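Local coordinates for xanthomonas outer protein D (Xanthomonas euvesicatoria, PDB 2OIX), which is a secreted virulence effector whose Ulp1-type cysteine protease domain removes SUMO from proteins, and is seen here as an inactive mutant of that domain, at residues Ser35-Met40 with Gln49-Arg54; Thr39-Ala44 with Tyr113-Asp118; Leu79-Arg84 with Val89-Tyr94; Arg54-Asp59 with Val65-Asn70. The protein carries 1 engineered substitution. All blocks are in the same frame, centred on the assembly; numbering follows the deposited sequence.

Interaction 1 of 4, residues Ser35-Met40 with Gln49-Arg54; sequences SQVVTM and QARAQR
Ala52 presses its methyl against Val37 and Met40 where two helices of the Ulp1-type catalytic domain, 35-40 and 46-57, meet. They follow each other closely in the chain and cross steeply, their N-to-C directions 123° apart and their local axes approaching to 8.5 Å. The tight part of the contact is built round this one small residue. Ala52 CB lies 3.5 Å from the carbonyl oxygen Val37 O and 3.9 Å from Met40 CB, while Val37 CG1 comes within 4.0 Å of the same Ala52 CB. The valine puts CG1 opposite its own backbone N (chi1 178°), which turns that branch to the alanine and sends the other, CG2, toward Arg51. Val37 also rests on Leu55 and on buried Leu56, and Ala52 is itself buried. At Met40 the backbones themselves approach: Gln49 CA makes a CH...O contact of 3.3 Å with Met40 O. The solvent side is looser and is made by long side chains. Arg51 is exposed and stretches out straight from CG to NE, bringing its guanidinium across the end of Met40, while Val37 CG2 approaches that group obliquely. Met40 is bent at its last torsion (chi3 60°), and the bend brings the methyl to the arginine. The closest touch here sets Met40 CE 3.2 Å from Arg51 NH1, at the edge of the guanidinium and near its plane.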
loop_
_atom_site.group_PDB
_atom_site.type_symbol
_atom_site.label_atom_id
_atom_site.label_comp_id
_atom_site.label_asym_id
_atom_site.label_seq_id
_atom_site.Cartn_x
_atom_site.Cartn_y
_atom_site.Cartn_z
ATOM N N SER A 35 -0.744 -0.433 8.567
ATOM C CA SER A 35 0.709 -0.291 8.451
ATOM C C SER A 35 1.493 -0.892 9.612
ATOM O O SER A 35 2.618 -1.335 9.434
ATOM C CB SER A 35 1.094 1.181 8.222
ATOM O OG SER A 35 0.568 2.011 9.232
ATOM N N GLN A 36 0.872 -0.971 10.786
ATOM C CA GLN A 36 1.537 -1.501 11.944
ATOM C C GLN A 36 1.573 -3.010 11.795
ATOM O O GLN A 36 2.527 -3.629 12.187
ATOM C CB GLN A 36 0.806 -1.116 13.221
ATOM C CG GLN A 36 0.861 0.374 13.498
ATOM C CD GLN A 36 0.375 0.746 14.876
ATOM O OE1 GLN A 36 1.066 0.540 15.843
ATOM N NE2 GLN A 36 -0.786 1.383 14.951
ATOM N N VAL A 37 0.503 -3.576 11.225
ATOM C CA VAL A 37 0.495 -4.990 10.903
ATOM C C VAL A 37 1.567 -5.310 9.873
ATOM O O VAL A 37 2.196 -6.387 9.964
ATOM C CB VAL A 37 -0.887 -5.505 10.481
ATOM C CG1 VAL A 37 -0.834 -7.022 10.099
ATOM C CG2 VAL A 37 -1.908 -5.310 11.636
ATOM N N VAL A 38 1.741 -4.422 8.869
ATOM C CA VAL A 38 2.848 -4.603 7.890
ATOM C C VAL A 38 4.230 -4.703 8.624
ATOM O O VAL A 38 5.035 -5.614 8.389
ATOM C CB VAL A 38 2.846 -3.466 6.786
ATOM C CG1 VAL A 38 3.955 -3.739 5.811
ATOM C CG2 VAL A 38 1.543 -3.533 6.026
ATOM N N THR A 39 4.478 -3.776 9.530
ATOM C CA THR A 39 5.714 -3.719 10.298
ATOM C C THR A 39 5.928 -5.039 11.075
ATOM O O THR A 39 7.029 -5.582 11.142
ATOM C CB THR A 39 5.683 -2.482 11.231
ATOM O OG1 THR A 39 5.567 -1.290 10.433
ATOM C CG2 THR A 39 6.941 -2.398 12.110
ATOM N N MET A 40 4.847 -5.584 11.611
ATOM C CA MET A 40 4.896 -6.801 12.396
ATOM C C MET A 40 5.315 -8.082 11.651
ATOM O O MET A 40 5.723 -9.054 12.289
ATOM C CB MET A 40 3.553 -7.018 13.072
ATOM C CG MET A 40 3.348 -6.220 14.362
ATOM S SD MET A 40 1.576 -6.311 14.682
ATOM C CE MET A 40 1.370 -8.112 14.819
ATOM N N GLN A 49 4.550 -11.957 14.434
ATOM C CA GLN A 49 4.778 -12.155 13.005
ATOM C C GLN A 49 3.759 -13.135 12.411
ATOM O O GLN A 49 3.235 -12.907 11.332
ATOM C CB GLN A 49 6.215 -12.614 12.774
ATOM C CG GLN A 49 6.497 -13.132 11.389
ATOM C CD GLN A 49 7.888 -13.703 11.291
ATOM O OE1 GLN A 49 8.139 -14.862 11.661
ATOM N NE2 GLN A 49 8.818 -12.883 10.819
ATOM N N ALA A 50 3.466 -14.204 13.147
ATOM C CA ALA A 50 2.458 -15.187 12.748
ATOM C C ALA A 50 1.092 -14.543 12.572
ATOM O O ALA A 50 0.417 -14.768 11.566
ATOM C CB ALA A 50 2.389 -16.338 13.776
ATOM N N ARG A 51 0.697 -13.733 13.552
ATOM C CA ARG A 51 -0.551 -12.978 13.483
ATOM C C ARG A 51 -0.560 -12.134 12.217
ATOM O O ARG A 51 -1.555 -12.101 11.510
ATOM C CB ARG A 51 -0.740 -12.103 14.733
ATOM C CG ARG A 51 -1.976 -11.184 14.713
ATOM C CD ARG A 51 -2.025 -10.284 15.970
ATOM N NE ARG A 51 -3.063 -9.242 15.931
ATOM C CZ ARG A 51 -2.946 -8.066 15.302
ATOM N NH1 ARG A 51 -1.842 -7.764 14.618
ATOM N NH2 ARG A 51 -3.948 -7.193 15.329
ATOM N N ALA A 52 0.560 -11.472 11.940
ATOM C CA ALA A 52 0.663 -10.546 10.790
ATOM C C ALA A 52 0.538 -11.344 9.510
ATOM O O ALA A 52 -0.183 -10.954 8.598
ATOM C CB ALA A 52 1.978 -9.771 10.822
ATOM N N GLN A 53 1.218 -12.494 9.450
ATOM C CA GLN A 53 1.070 -13.401 8.321
ATOM C C GLN A 53 -0.390 -13.843 8.080
ATOM O O GLN A 53 -0.813 -13.917 6.928
ATOM C CB GLN A 53 2.021 -14.608 8.485
ATOM C CG GLN A 53 3.428 -14.188 8.109
ATOM C CD GLN A 53 4.506 -15.188 8.431
ATOM O OE1 GLN A 53 4.356 -16.051 9.317
ATOM N NE2 GLN A 53 5.621 -15.084 7.709
ATOM N N ARG A 54 -1.165 -14.076 9.144
ATOM C CA ARG A 54 -2.583 -14.481 9.029
ATOM C C ARG A 54 -3.472 -13.361 8.513
ATOM O O ARG A 54 -4.369 -13.596 7.685
ATOM C CB ARG A 54 -3.135 -14.922 10.385
ATOM C CG ARG A 54 -2.412 -16.086 11.028
ATOM C CD ARG A 54 -3.063 -16.441 12.382
ATOM N NE ARG A 54 -2.126 -17.138 13.266
ATOM C CZ ARG A 54 -1.726 -16.677 14.449
ATOM N NH1 ARG A 54 -2.201 -15.524 14.930
ATOM N NH2 ARG A 54 -0.864 -17.389 15.167
#

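Interaction 2 of 4, residues Thr39-Ala44 with Tyr113-Asp118; sequences TMLSSA and YHLGLD
His114 lays the face of its imidazole under the carbonyl of Leu41, with Leu41 O 3.3 Å from His114 CG and over the centre of the ring. His114 CG stands away from its own carbonyl carbon, beside the backbone N (chi1 -70°), which puts the ring beneath that oxygen. Beside this, Leu41 CB touches His114 CB at 3.8 Å, and Ser42 OG lies 3.6 Å from His114 CD2, coming at the ring obliquely. A second patch is wholly apolar: Leu41 CD1 meets Leu115 CG at 3.9 Å, the two leucines crossing at about a right angle. In the next shell Tyr113 turns its ring edge to the opposite face of the imidazole, CD2 3.7 Å above the plane, so the ring lies between a carbonyl oxygen and a tyrosine edge. Both backbones are turning at this point. Helix 102-114 ends in a Schellman motif, with Gly116 at positive phi (80°) and Gly116 N bonded to Tyr113 O at 3.1 Å; the 39-44 segment makes a type I turn from Met40 to Ser43, closed by Ser43 N to Met40 O at 3.0 Å. Further out, helix 46-57 bridges the two. Gln49 NE2 donates to Leu41 O, the oxygen that lies over the imidazole face, and Gln53 NE2 donates to His114 O, thereby tying down both turns from one helix. Leu115 also reaches back to Leu56 of that helix.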
loop_
_atom_site.group_PDB
_atom_site.type_symbol
_atom_site.label_atom_id
_atom_site.label_comp_id
_atom_site.label_asym_id
_atom_site.label_seq_id
_atom_site.Cartn_x
_atom_site.Cartn_y
_atom_site.Cartn_z
ATOM N N THR A 39 4.478 -3.776 9.530
ATOM C CA THR A 39 5.714 -3.719 10.298
ATOM C C THR A 39 5.928 -5.039 11.075
ATOM O O THR A 39 7.029 -5.582 11.142
ATOM C CB THR A 39 5.683 -2.482 11.231
ATOM O OG1 THR A 39 5.567 -1.290 10.433
ATOM C CG2 THR A 39 6.941 -2.398 12.110
ATOM N N MET A 40 4.847 -5.584 11.611
ATOM C CA MET A 40 4.896 -6.801 12.396
ATOM C C MET A 40 5.315 -8.082 11.651
ATOM O O MET A 40 5.723 -9.054 12.289
ATOM C CB MET A 40 3.553 -7.018 13.072
ATOM C CG MET A 40 3.348 -6.220 14.362
ATOM S SD MET A 40 1.576 -6.311 14.682
ATOM C CE MET A 40 1.370 -8.112 14.819
ATOM N N LEU A 41 5.216 -8.101 10.317
ATOM C CA LEU A 41 5.727 -9.255 9.535
ATOM C C LEU A 41 7.203 -9.540 9.877
ATOM O O LEU A 41 7.670 -10.701 9.862
ATOM C CB LEU A 41 5.547 -9.010 8.025
ATOM C CG LEU A 41 4.133 -8.949 7.411
ATOM C CD1 LEU A 41 4.215 -8.380 5.974
ATOM C CD2 LEU A 41 3.377 -10.285 7.422
ATOM N N SER A 42 7.934 -8.478 10.207
ATOM C CA SER A 42 9.365 -8.557 10.502
ATOM C C SER A 42 9.684 -8.731 11.996
ATOM O O SER A 42 10.835 -8.967 12.361
ATOM C CB SER A 42 10.058 -7.305 9.964
ATOM O OG SER A 42 9.912 -7.220 8.563
ATOM N N SER A 43 8.663 -8.610 12.848
ATOM C CA SER A 43 8.817 -8.640 14.313
ATOM C C SER A 43 9.653 -9.830 14.789
ATOM O O SER A 43 9.704 -10.868 14.114
ATOM C CB SER A 43 7.436 -8.656 14.979
ATOM O OG SER A 43 7.501 -8.988 16.368
ATOM N N ALA A 44 10.317 -9.687 15.940
ATOM C CA ALA A 44 11.138 -10.806 16.483
ATOM C C ALA A 44 10.310 -11.789 17.304
ATOM O O ALA A 44 10.623 -13.001 17.371
ATOM C CB ALA A 44 12.317 -10.295 17.300
ATOM N N TYR A 113 9.165 -10.736 1.347
ATOM C CA TYR A 113 9.748 -11.997 1.822
ATOM C C TYR A 113 8.868 -12.707 2.870
ATOM O O TYR A 113 8.610 -13.899 2.770
ATOM C CB TYR A 113 11.116 -11.730 2.432
ATOM C CG TYR A 113 11.722 -12.945 3.089
ATOM C CD1 TYR A 113 12.362 -13.918 2.329
ATOM C CD2 TYR A 113 11.691 -13.099 4.484
ATOM C CE1 TYR A 113 12.923 -15.030 2.930
ATOM C CE2 TYR A 113 12.254 -14.204 5.092
ATOM C CZ TYR A 113 12.864 -15.160 4.313
ATOM O OH TYR A 113 13.410 -16.251 4.926
ATOM N N HIS A 114 8.413 -11.959 3.876
ATOM C CA HIS A 114 7.573 -12.536 4.937
ATOM C C HIS A 114 6.135 -12.855 4.507
ATOM O O HIS A 114 5.410 -13.519 5.240
ATOM C CB HIS A 114 7.556 -11.627 6.159
ATOM C CG HIS A 114 8.854 -11.596 6.896
ATOM N ND1 HIS A 114 9.416 -12.720 7.457
ATOM C CD2 HIS A 114 9.683 -10.570 7.193
ATOM C CE1 HIS A 114 10.555 -12.392 8.041
ATOM N NE2 HIS A 114 10.741 -11.093 7.888
ATOM N N LEU A 115 5.733 -12.370 3.336
ATOM C CA LEU A 115 4.444 -12.748 2.750
ATOM C C LEU A 115 4.546 -14.015 1.898
ATOM O O LEU A 115 3.559 -14.418 1.256
ATOM C CB LEU A 115 3.836 -11.585 1.935
ATOM C CG LEU A 115 3.216 -10.479 2.801
ATOM C CD1 LEU A 115 2.995 -9.255 1.940
ATOM C CD2 LEU A 115 1.938 -10.864 3.566
ATOM N N GLY A 116 5.733 -14.631 1.892
ATOM C CA GLY A 116 6.022 -15.729 1.005
ATOM C C GLY A 116 6.393 -15.441 -0.444
ATOM O O GLY A 116 6.416 -16.375 -1.272
ATOM N N LEU A 117 6.739 -14.199 -0.761
ATOM C CA LEU A 117 7.003 -13.807 -2.143
ATOM C C LEU A 117 8.480 -13.842 -2.434
ATOM O O LEU A 117 9.300 -13.898 -1.517
ATOM C CB LEU A 117 6.441 -12.397 -2.444
ATOM C CG LEU A 117 4.968 -12.197 -2.053
ATOM C CD1 LEU A 117 4.578 -10.853 -2.561
ATOM C CD2 LEU A 117 4.082 -13.298 -2.632
ATOM N N ASP A 118 8.817 -13.889 -3.718
ATOM C CA ASP A 118 10.193 -13.747 -4.151
ATOM C C ASP A 118 10.415 -12.246 -4.309
ATOM O O ASP A 118 9.932 -11.657 -5.259
ATOM C CB ASP A 118 10.398 -14.425 -5.503
ATOM C CG ASP A 118 11.806 -14.215 -6.045
ATOM O OD1 ASP A 118 12.593 -13.474 -5.392
ATOM O OD2 ASP A 118 12.128 -14.787 -7.118
#

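Interaction 3 of 4, residues Leu79-Arg84 with Val89-Tyr94; sequences LVVDRR and VAAYHY
Asp82 and Ala90 pair through both backbone N-H groups near the turn end of an antiparallel beta hairpin, strands 75-82 and 90-94. Asp82 N reaches Ala90 O at 2.8 Å along an almost straight bond (177°), and the return bond from Ala90 N to Asp82 O is longer. Val80 and Tyr92 form the next hydrogen-bonded pair, Val80 N to Tyr92 O again 2.8 Å, and between these lies the non-hydrogen-bonded pair Val81 and Ala91. Following Asp82 outward, CB passes 3.9 Å from Ala90 O, and CG stands opposite the backbone N (chi1 165°), carrying the carboxylate over the face that also bears Val80 and Tyr92. OD1 accepts twice from Arg84: from its backbone N, closing an Asx turn, and from its NE at 2.9 Å, the two donors arriving from opposite faces of the carboxylate. OD2 takes Arg84 NH2, also at 2.9 Å, which completes a side-on two-nitrogen salt bridge. OD2 also accepts from a water 2.6 Å away, and that water reaches Tyr92 OH at 2.6 Å, linking the two strands beyond their backbones. Tyr92 OH is further bonded to Arg162 NH1, and Arg84 NH2 to Asp157. On the other face, Val81 CG1 packs on Val89 CG1. Tyr94 offers its ring edge to Val80 CG2, 3.9 Å from CE2. With arginine, backbone and water all donating to it, the Asp82 carboxylate is probably held as the anion, its rotation fixed just where the strand leaves the sheet.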
loop_
_atom_site.group_PDB
_atom_site.type_symbol
_atom_site.label_atom_id
_atom_site.label_comp_id
_atom_site.label_asym_id
_atom_site.label_seq_id
_atom_site.Cartn_x
_atom_site.Cartn_y
_atom_site.Cartn_z
ATOM N N LEU A 79 3.670 -0.724 -1.127
ATOM C CA LEU A 79 3.868 -1.984 -1.801
ATOM C C LEU A 79 2.471 -2.542 -2.144
ATOM O O LEU A 79 1.630 -2.687 -1.263
ATOM C CB LEU A 79 4.581 -2.996 -0.873
ATOM C CG LEU A 79 4.814 -4.302 -1.543
ATOM C CD1 LEU A 79 5.811 -4.091 -2.745
ATOM C CD2 LEU A 79 5.295 -5.364 -0.524
ATOM N N VAL A 80 2.248 -2.953 -3.394
ATOM C CA VAL A 80 0.953 -3.545 -3.781
ATOM C C VAL A 80 1.227 -5.001 -4.166
ATOM O O VAL A 80 2.156 -5.323 -4.950
ATOM C CB VAL A 80 0.269 -2.765 -4.944
ATOM C CG1 VAL A 80 -1.059 -3.444 -5.385
ATOM C CG2 VAL A 80 0.025 -1.347 -4.548
ATOM N N VAL A 81 0.452 -5.907 -3.623
ATOM C CA VAL A 81 0.659 -7.321 -3.959
ATOM C C VAL A 81 -0.638 -7.870 -4.597
ATOM O O VAL A 81 -1.704 -7.750 -3.981
ATOM C CB VAL A 81 1.021 -8.164 -2.717
ATOM C CG1 VAL A 81 0.945 -9.590 -3.032
ATOM C CG2 VAL A 81 2.413 -7.825 -2.142
ATOM N N ASP A 82 -0.555 -8.452 -5.802
ATOM C CA ASP A 82 -1.708 -8.948 -6.523
ATOM C C ASP A 82 -1.532 -10.449 -6.671
ATOM O O ASP A 82 -0.766 -10.908 -7.506
ATOM C CB ASP A 82 -1.821 -8.277 -7.906
ATOM C CG ASP A 82 -2.798 -9.015 -8.857
ATOM O OD1 ASP A 82 -3.702 -9.753 -8.375
ATOM O OD2 ASP A 82 -2.685 -8.893 -10.098
ATOM N N ARG A 83 -2.187 -11.216 -5.807
ATOM C CA ARG A 83 -2.045 -12.665 -5.889
ATOM C C ARG A 83 -3.272 -13.393 -6.415
ATOM O O ARG A 83 -3.510 -14.567 -6.068
ATOM C CB ARG A 83 -1.562 -13.246 -4.561
ATOM C CG ARG A 83 -2.485 -12.894 -3.434
ATOM C CD ARG A 83 -1.827 -12.868 -2.060
ATOM N NE ARG A 83 -2.846 -12.343 -1.157
ATOM C CZ ARG A 83 -2.674 -12.023 0.109
ATOM N NH1 ARG A 83 -1.495 -12.205 0.700
ATOM N NH2 ARG A 83 -3.716 -11.535 0.777
ATOM N N ARG A 84 -3.997 -12.753 -7.330
ATOM C CA ARG A 84 -5.191 -13.362 -7.919
ATOM C C ARG A 84 -4.786 -14.657 -8.637
ATOM O O ARG A 84 -5.506 -15.658 -8.628
ATOM C CB ARG A 84 -5.901 -12.429 -8.893
ATOM C CG ARG A 84 -6.701 -11.317 -8.234
ATOM C CD ARG A 84 -7.262 -10.440 -9.303
ATOM N NE ARG A 84 -6.172 -9.613 -9.818
ATOM C CZ ARG A 84 -6.304 -8.739 -10.819
ATOM N NH1 ARG A 84 -7.475 -8.605 -11.446
ATOM N NH2 ARG A 84 -5.252 -8.026 -11.210
ATOM N N VAL A 89 2.179 -14.468 -8.880
ATOM C CA VAL A 89 2.010 -13.300 -8.016
ATOM C C VAL A 89 2.796 -12.079 -8.525
ATOM O O VAL A 89 3.990 -12.154 -8.852
ATOM C CB VAL A 89 2.359 -13.645 -6.537
ATOM C CG1 VAL A 89 2.030 -12.535 -5.593
ATOM C CG2 VAL A 89 1.623 -14.944 -6.129
ATOM N N ALA A 90 2.119 -10.946 -8.587
ATOM C CA ALA A 90 2.768 -9.730 -9.019
ATOM C C ALA A 90 2.843 -8.789 -7.818
ATOM O O ALA A 90 1.939 -8.801 -6.958
ATOM C CB ALA A 90 1.995 -9.092 -10.138
ATOM N N ALA A 91 3.937 -8.029 -7.727
ATOM C CA ALA A 91 4.158 -7.096 -6.612
ATOM C C ALA A 91 4.811 -5.830 -7.159
ATOM O O ALA A 91 5.679 -5.909 -8.077
ATOM C CB ALA A 91 5.030 -7.803 -5.543
ATOM N N TYR A 92 4.367 -4.653 -6.671
ATOM C CA TYR A 92 4.726 -3.369 -7.211
ATOM C C TYR A 92 5.092 -2.441 -6.057
ATOM O O TYR A 92 4.323 -2.315 -5.090
ATOM C CB TYR A 92 3.528 -2.719 -7.916
ATOM C CG TYR A 92 2.906 -3.644 -8.966
ATOM C CD1 TYR A 92 3.383 -3.643 -10.308
ATOM C CD2 TYR A 92 1.831 -4.492 -8.635
ATOM C CE1 TYR A 92 2.807 -4.523 -11.290
ATOM C CE2 TYR A 92 1.238 -5.385 -9.633
ATOM C CZ TYR A 92 1.770 -5.378 -10.925
ATOM O OH TYR A 92 1.220 -6.152 -11.872
ATOM N N HIS A 93 6.277 -1.848 -6.129
ATOM C CA HIS A 93 6.699 -0.870 -5.113
ATOM C C HIS A 93 6.792 0.551 -5.651
ATOM O O HIS A 93 7.479 0.794 -6.664
ATOM C CB HIS A 93 8.034 -1.349 -4.476
ATOM C CG HIS A 93 8.484 -0.489 -3.325
ATOM N ND1 HIS A 93 9.738 0.083 -3.261
ATOM C CD2 HIS A 93 7.846 -0.117 -2.185
ATOM C CE1 HIS A 93 9.843 0.803 -2.155
ATOM N NE2 HIS A 93 8.702 0.713 -1.491
ATOM N N TYR A 94 6.109 1.488 -4.981
ATOM C CA TYR A 94 6.050 2.911 -5.355
ATOM C C TYR A 94 6.703 3.726 -4.237
ATOM O O TYR A 94 6.265 3.687 -3.072
ATOM C CB TYR A 94 4.611 3.384 -5.580
ATOM C CG TYR A 94 3.767 2.518 -6.561
ATOM C CD1 TYR A 94 3.689 2.867 -7.902
ATOM C CD2 TYR A 94 2.998 1.440 -6.123
ATOM C CE1 TYR A 94 2.919 2.148 -8.819
ATOM C CE2 TYR A 94 2.202 0.676 -7.030
ATOM C CZ TYR A 94 2.163 1.068 -8.392
ATOM O OH TYR A 94 1.412 0.369 -9.304
HETATM O O HOH W 1 -1.123 -7.245 -11.340
#

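Interaction 4 of 4, residues Arg54-Asp59 with Val65-Asn70; sequences RLLAGD and VFLPIN
Leu56 of helix 46-57 drops its side chain onto Leu67 in the middle of strand 64-71, and the touch between these two leucines is apolar. Leu56 CD1 meets Leu67 CD2 at 3.9 Å, branch to branch, with the two side chains at a slant to each other. Leu56 CG is turned away from its own carbonyl carbon (chi1 -63°), and CD1 is the branch that then reaches the strand; Leu67 has an intermediate second torsion, near 125°, and presents CD2. Both leucines are buried among further side chains: Leu56 also packs on Ala33 and His31, and Leu67 on Val38 and Val81. At the edge Val65 CG2 comes only to 4.4 Å from the carbonyl oxygen Leu56 O, a loose approach. Polar interactions belong to the surroundings. That oxygen accepts a hydrogen bond from Arg83 NH1, and the arginine's side chain also lies against Val65, so it spans helix and strand. The strand itself is held by backbone bonds of Val65 with Val81 and of Leu67 with Leu79 on one flank, and of Phe66 with His31 and Ala33 on the other. This is the layered core of the papain-like Ulp1 protease fold, a mixed central sheet with helices laid against it.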
loop_
_atom_site.group_PDB
_atom_site.type_symbol
_atom_site.label_atom_id
_atom_site.label_comp_id
_atom_site.label_asym_id
_atom_site.label_seq_id
_atom_site.Cartn_x
_atom_site.Cartn_y
_atom_site.Cartn_z
ATOM N N ARG A 54 -1.165 -14.076 9.144
ATOM C CA ARG A 54 -2.583 -14.481 9.029
ATOM C C ARG A 54 -3.472 -13.361 8.513
ATOM O O ARG A 54 -4.369 -13.596 7.685
ATOM C CB ARG A 54 -3.135 -14.922 10.385
ATOM C CG ARG A 54 -2.412 -16.086 11.028
ATOM C CD ARG A 54 -3.063 -16.441 12.382
ATOM N NE ARG A 54 -2.126 -17.138 13.266
ATOM C CZ ARG A 54 -1.726 -16.677 14.449
ATOM N NH1 ARG A 54 -2.201 -15.524 14.930
ATOM N NH2 ARG A 54 -0.864 -17.389 15.167
ATOM N N LEU A 55 -3.234 -12.153 9.037
ATOM C CA LEU A 55 -4.029 -10.983 8.720
ATOM C C LEU A 55 -3.779 -10.475 7.321
ATOM O O LEU A 55 -4.639 -9.818 6.767
ATOM C CB LEU A 55 -3.775 -9.854 9.721
ATOM C CG LEU A 55 -4.361 -10.081 11.119
ATOM C CD1 LEU A 55 -3.765 -9.093 12.084
ATOM C CD2 LEU A 55 -5.876 -9.950 11.100
ATOM N N LEU A 56 -2.612 -10.800 6.751
ATOM C CA LEU A 56 -2.243 -10.258 5.439
ATOM C C LEU A 56 -2.095 -11.277 4.336
ATOM O O LEU A 56 -2.113 -10.917 3.143
ATOM C CB LEU A 56 -0.943 -9.460 5.543
ATOM C CG LEU A 56 -0.966 -8.213 6.438
ATOM C CD1 LEU A 56 0.440 -7.671 6.394
ATOM C CD2 LEU A 56 -1.977 -7.084 6.056
ATOM N N ALA A 57 -1.927 -12.530 4.751
ATOM C CA ALA A 57 -1.736 -13.658 3.835
ATOM C C ALA A 57 -2.507 -14.889 4.280
ATOM O O ALA A 57 -2.126 -16.024 3.909
ATOM C CB ALA A 57 -0.259 -13.984 3.713
ATOM N N GLY A 58 -3.595 -14.710 5.045
ATOM C CA GLY A 58 -4.442 -15.858 5.466
ATOM C C GLY A 58 -5.304 -16.450 4.332
ATOM O O GLY A 58 -5.402 -15.784 3.284
ATOM N N ASP A 59 -5.934 -17.551 4.547
ATOM C CA ASP A 59 -6.792 -18.133 3.507
ATOM C C ASP A 59 -8.108 -17.434 3.041
ATOM O O ASP A 59 -8.824 -17.881 2.050
ATOM C CB ASP A 59 -7.046 -19.558 3.926
ATOM C CG ASP A 59 -5.830 -20.519 3.604
ATOM O OD1 ASP A 59 -4.810 -20.122 3.000
ATOM O OD2 ASP A 59 -5.884 -21.679 3.968
ATOM N N VAL A 65 -3.648 -6.480 -2.370
ATOM C CA VAL A 65 -3.380 -5.960 -1.032
ATOM C C VAL A 65 -2.466 -4.760 -1.153
ATOM O O VAL A 65 -1.388 -4.863 -1.823
ATOM C CB VAL A 65 -2.679 -7.055 -0.184
ATOM C CG1 VAL A 65 -2.426 -6.584 1.227
ATOM C CG2 VAL A 65 -3.564 -8.316 -0.124
ATOM N N PHE A 66 -2.897 -3.633 -0.556
ATOM C CA PHE A 66 -2.135 -2.390 -0.427
ATOM C C PHE A 66 -1.439 -2.321 0.914
ATOM O O PHE A 66 -2.106 -2.220 1.961
ATOM C CB PHE A 66 -3.090 -1.173 -0.616
ATOM C CG PHE A 66 -3.779 -1.226 -1.921
ATOM C CD1 PHE A 66 -3.265 -0.512 -3.016
ATOM C CD2 PHE A 66 -4.898 -2.083 -2.108
ATOM C CE1 PHE A 66 -3.870 -0.636 -4.303
ATOM C CE2 PHE A 66 -5.507 -2.179 -3.353
ATOM C CZ PHE A 66 -5.003 -1.424 -4.448
ATOM N N LEU A 67 -0.107 -2.340 0.886
ATOM C CA LEU A 67 0.693 -2.407 2.105
ATOM C C LEU A 67 1.514 -1.156 2.252
ATOM O O LEU A 67 2.482 -0.952 1.496
ATOM C CB LEU A 67 1.667 -3.585 2.031
ATOM C CG LEU A 67 0.985 -4.957 1.799
ATOM C CD1 LEU A 67 1.531 -5.670 0.589
ATOM C CD2 LEU A 67 1.144 -5.857 2.985
ATOM N N PRO A 68 1.105 -0.268 3.174
ATOM C CA PRO A 68 1.902 0.942 3.399
ATOM C C PRO A 68 3.181 0.487 4.136
ATOM O O PRO A 68 3.109 -0.290 5.097
ATOM C CB PRO A 68 1.003 1.818 4.263
ATOM C CG PRO A 68 -0.428 1.188 4.128
ATOM C CD PRO A 68 -0.099 -0.305 4.031
ATOM N N ILE A 69 4.327 0.945 3.641
ATOM C CA ILE A 69 5.636 0.598 4.186
ATOM C C ILE A 69 6.165 1.821 4.973
ATOM O O ILE A 69 6.488 2.807 4.371
ATOM C CB ILE A 69 6.602 0.195 3.056
ATOM C CG1 ILE A 69 6.030 -0.943 2.177
ATOM C CG2 ILE A 69 7.970 -0.227 3.626
ATOM C CD1 ILE A 69 5.645 -2.188 2.883
ATOM N N ASN A 70 6.236 1.722 6.298
ATOM C CA ASN A 70 6.682 2.790 7.174
ATOM C C ASN A 70 8.158 2.679 7.485
ATOM O O ASN A 70 8.589 1.697 8.052
ATOM C CB ASN A 70 5.883 2.748 8.497
ATOM C CG ASN A 70 6.051 3.986 9.321
ATOM O OD1 ASN A 70 6.602 4.999 8.868
ATOM N ND2 ASN A 70 5.525 3.944 10.529
#

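From the N terminus, helix 35-40 turns back after a short connection to meet helix 46-57, closing interaction 1. Helix 46-57 then ends and the chain enters strand 64-71, where interaction 4 closes the next loop; the two share Arg54 and follow in series. Strand 64-71 turns into 75-82, whose hairpin with 90-94 is interaction 3, so interactions 4 and 3 hang on neighbouring strands joined by backbone bonds. Interaction 2 spans furthest, starting from the same region as interaction 1 and returning only at the end of helix 102-114. Interactions 3 and 4 fall within its span; Leu115 touches interaction 4 and Leu117 touches interaction 3.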